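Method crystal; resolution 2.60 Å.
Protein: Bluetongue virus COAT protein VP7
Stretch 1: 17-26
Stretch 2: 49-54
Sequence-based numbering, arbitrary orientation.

Stretch 1, residues 17-26: TLQEARIVLE
Stretch 2 49-54: TMRPTS

Both stretches belong to one chain of the bluetongue virus coat protein VP7, and neither forms a regular helix or strand. Stretch 1 starts with T17 at phi/psi -81/-29 and L18 at -69/55. This bend brings Q19 N within 2.6 Å of T17 O, in a backbone hydrogen bond. Q19 follows at -64/-39, and E20 is extended at -140/176. A21 (-71/-53) and R22 (-94/-2) turn the chain. From I23 onward it is extended again: I23 -56/157, V24 -105/129, L25 -77/147 and E26 -67/143. E26 takes the N-cap position right before a helix.

Stretch 2 begins with T49 at -100/157 and M50 at -78/-27. R51 (-130/89) and P52 (-68/138) are extended, T53 is at -123/-55, and S54 is at -73/163. S54 is also at an N-cap position, and its side chain, with chi1 67° (p), caps a backbone N just past the stretch. Stretch 1 runs out to A21 and doubles back, and its return leg runs roughly opposite to stretch 2. The nearest CA atoms across the two stretches are those of A21 and T53, 6.2 Å apart. Together the stretches bury 323 Å² against each other.

R51 is the centre of the contact, with 104 Å² covered by stretch 1. Its CA-to-CB bond points sideways, but the end of the side chain comes nearer. The chi angles are -170° (t), 91° (between wells), 48° (p) and 92°. They carry the guanidinium to the turn at A21 to I23, where carbonyl oxygens are available. R51 NH1 donates a hydrogen bond to A21 O at 3.2 Å, with an N-H...O angle of 161°. A21 O lies at the edge of the guanidinium, near its plane, as suits an N-H donor. I23 O is also near, 3.1 Å from R51 NH1, but the angle is too poor for a hydrogen bond. An arginine suits this place because its long chain reaches the turn and its planar head offers donors at its edge and flat faces for packing.

L25 uses one such face. Its CA-to-CB bond points toward stretch 2, and chi1 is -81° (m) with chi2 -24°, between wells. L25 CD2 lies over one face of the guanidinium, 3.3 Å from R51 NH2. The contact is close packing of a methyl group on a flat group.

L18 makes an apolar contact with P52. It is buried, and its CA-to-CB bond points toward stretch 2, with chi1 -77° (m) and chi2 7°, between wells. L18 CG is 4.4 Å from P52 CD, and L18 CD2 is 3.9 Å from M50 O. The proline ring, C-gamma exo, gives the leucine a compact apolar partner.

A21 and T53 are both exposed. Both CA-to-CB bonds point sideways, and A21 CB is 4.3 Å from T53 CG2. The small alanine sits where the CA atoms come nearest. T53 has chi1 49° (p), and its OG1 is hydrogen-bonded elsewhere in the structure. E20, A21 and R22 are poorly ordered.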

# COMPACT_ATOMS: atom_id res chain seq x y z
N THR A 17 -19.59 -1.59 18.75
CA THR A 17 -20.44 -0.41 18.77
C THR A 17 -20.74 0.03 20.20
O THR A 17 -20.95 1.21 20.47
CB THR A 17 -21.73 -0.78 18.05
OG1 THR A 17 -21.57 -0.56 16.65
CG2 THR A 17 -22.87 -0.03 18.56
N LEU A 18 -20.74 -0.92 21.13
CA LEU A 18 -21.03 -0.69 22.54
C LEU A 18 -19.97 0.12 23.27
O LEU A 18 -19.49 -0.29 24.34
CB LEU A 18 -21.24 -2.04 23.23
CG LEU A 18 -22.61 -2.72 23.00
CD1 LEU A 18 -23.42 -2.02 21.99
CD2 LEU A 18 -22.44 -4.14 22.57
N GLN A 19 -19.68 1.31 22.75
CA GLN A 19 -18.65 2.16 23.31
C GLN A 19 -19.01 2.62 24.72
O GLN A 19 -18.19 2.60 25.62
CB GLN A 19 -18.35 3.36 22.37
CG GLN A 19 -16.91 3.42 21.76
CD GLN A 19 -16.80 2.95 20.27
OE1 GLN A 19 -16.98 1.77 19.95
NE2 GLN A 19 -16.47 3.86 19.39
N GLU A 20 -20.26 2.92 24.96
CA GLU A 20 -20.60 3.41 26.27
C GLU A 20 -21.93 2.84 26.79
O GLU A 20 -22.60 2.04 26.11
CB GLU A 20 -20.52 4.94 26.22
CG GLU A 20 -21.09 5.72 27.33
CD GLU A 20 -21.70 6.98 26.77
OE1 GLU A 20 -20.95 7.72 26.08
OE2 GLU A 20 -22.94 7.20 26.96
N ALA A 21 -22.25 3.20 28.03
CA ALA A 21 -23.44 2.71 28.71
C ALA A 21 -24.80 3.23 28.23
O ALA A 21 -25.69 2.43 27.89
CB ALA A 21 -23.29 2.92 30.22
N ARG A 22 -24.97 4.55 28.17
CA ARG A 22 -26.26 5.12 27.79
C ARG A 22 -26.56 5.51 26.33
O ARG A 22 -27.67 5.93 26.02
CB ARG A 22 -26.65 6.27 28.75
CG ARG A 22 -25.68 7.46 28.84
CD ARG A 22 -26.28 8.56 29.74
NE ARG A 22 -27.57 9.04 29.20
CZ ARG A 22 -28.53 9.65 29.90
NH1 ARG A 22 -28.38 9.86 31.20
NH2 ARG A 22 -29.65 10.04 29.28
N ILE A 23 -25.58 5.34 25.44
CA ILE A 23 -25.76 5.67 24.03
C ILE A 23 -26.94 4.95 23.37
O ILE A 23 -27.40 3.94 23.87
CB ILE A 23 -24.45 5.40 23.24
CG1 ILE A 23 -23.81 4.02 23.56
CG2 ILE A 23 -23.45 6.46 23.64
CD1 ILE A 23 -24.37 2.77 22.87
N VAL A 24 -27.47 5.48 22.28
CA VAL A 24 -28.57 4.79 21.64
C VAL A 24 -28.10 4.08 20.37
O VAL A 24 -27.44 4.67 19.48
CB VAL A 24 -29.79 5.70 21.34
CG1 VAL A 24 -30.04 6.63 22.51
CG2 VAL A 24 -29.64 6.43 20.02
N LEU A 25 -28.46 2.81 20.30
CA LEU A 25 -28.07 2.00 19.18
C LEU A 25 -28.84 2.21 17.91
O LEU A 25 -30.00 2.56 17.94
CB LEU A 25 -28.15 0.52 19.57
CG LEU A 25 -26.95 -0.02 20.36
CD1 LEU A 25 -25.69 0.85 20.06
CD2 LEU A 25 -27.29 -0.07 21.84
N GLU A 26 -28.15 2.04 16.80
CA GLU A 26 -28.76 2.11 15.49
C GLU A 26 -29.66 0.82 15.57
O GLU A 26 -29.31 -0.15 16.25
CB GLU A 26 -27.61 2.02 14.49
CG GLU A 26 -27.91 1.86 13.03
CD GLU A 26 -26.63 1.51 12.21
OE1 GLU A 26 -25.73 0.78 12.72
OE2 GLU A 26 -26.52 1.96 11.05
N THR A 49 -25.34 -10.04 28.22
CA THR A 49 -26.37 -8.99 28.21
C THR A 49 -26.15 -8.22 26.91
O THR A 49 -25.03 -8.16 26.45
CB THR A 49 -26.08 -7.92 29.24
OG1 THR A 49 -25.83 -8.55 30.47
CG2 THR A 49 -27.27 -6.98 29.42
N MET A 50 -27.17 -7.53 26.41
CA MET A 50 -27.02 -6.71 25.22
C MET A 50 -26.32 -5.41 25.53
O MET A 50 -25.72 -4.83 24.64
CB MET A 50 -28.34 -6.40 24.57
CG MET A 50 -29.08 -7.61 24.05
SD MET A 50 -30.28 -7.12 22.84
CE MET A 50 -29.66 -5.36 22.31
N ARG A 51 -26.43 -4.90 26.74
CA ARG A 51 -25.75 -3.65 27.06
C ARG A 51 -24.97 -3.86 28.35
O ARG A 51 -25.47 -3.64 29.45
CB ARG A 51 -26.74 -2.49 27.21
CG ARG A 51 -26.05 -1.11 27.29
CD ARG A 51 -25.89 -0.49 25.91
NE ARG A 51 -27.16 -0.55 25.17
CZ ARG A 51 -28.10 0.40 25.14
NH1 ARG A 51 -27.93 1.53 25.82
NH2 ARG A 51 -29.23 0.22 24.44
N PRO A 52 -23.71 -4.31 28.23
CA PRO A 52 -22.81 -4.58 29.35
C PRO A 52 -22.37 -3.33 30.09
O PRO A 52 -22.05 -2.32 29.47
CB PRO A 52 -21.61 -5.22 28.66
CG PRO A 52 -22.16 -5.69 27.32
CD PRO A 52 -23.05 -4.58 26.94
N THR A 53 -22.33 -3.37 31.42
CA THR A 53 -21.89 -2.22 32.21
C THR A 53 -20.70 -2.64 33.10
O THR A 53 -19.60 -2.09 33.00
CB THR A 53 -23.05 -1.58 33.03
OG1 THR A 53 -23.79 -2.59 33.75
CG2 THR A 53 -24.02 -0.90 32.09
N SER A 54 -20.90 -3.68 33.91
CA SER A 54 -19.83 -4.16 34.76
C SER A 54 -18.74 -4.89 33.98
O SER A 54 -18.97 -5.38 32.88
CB SER A 54 -20.39 -5.13 35.81
OG SER A 54 -20.87 -6.33 35.23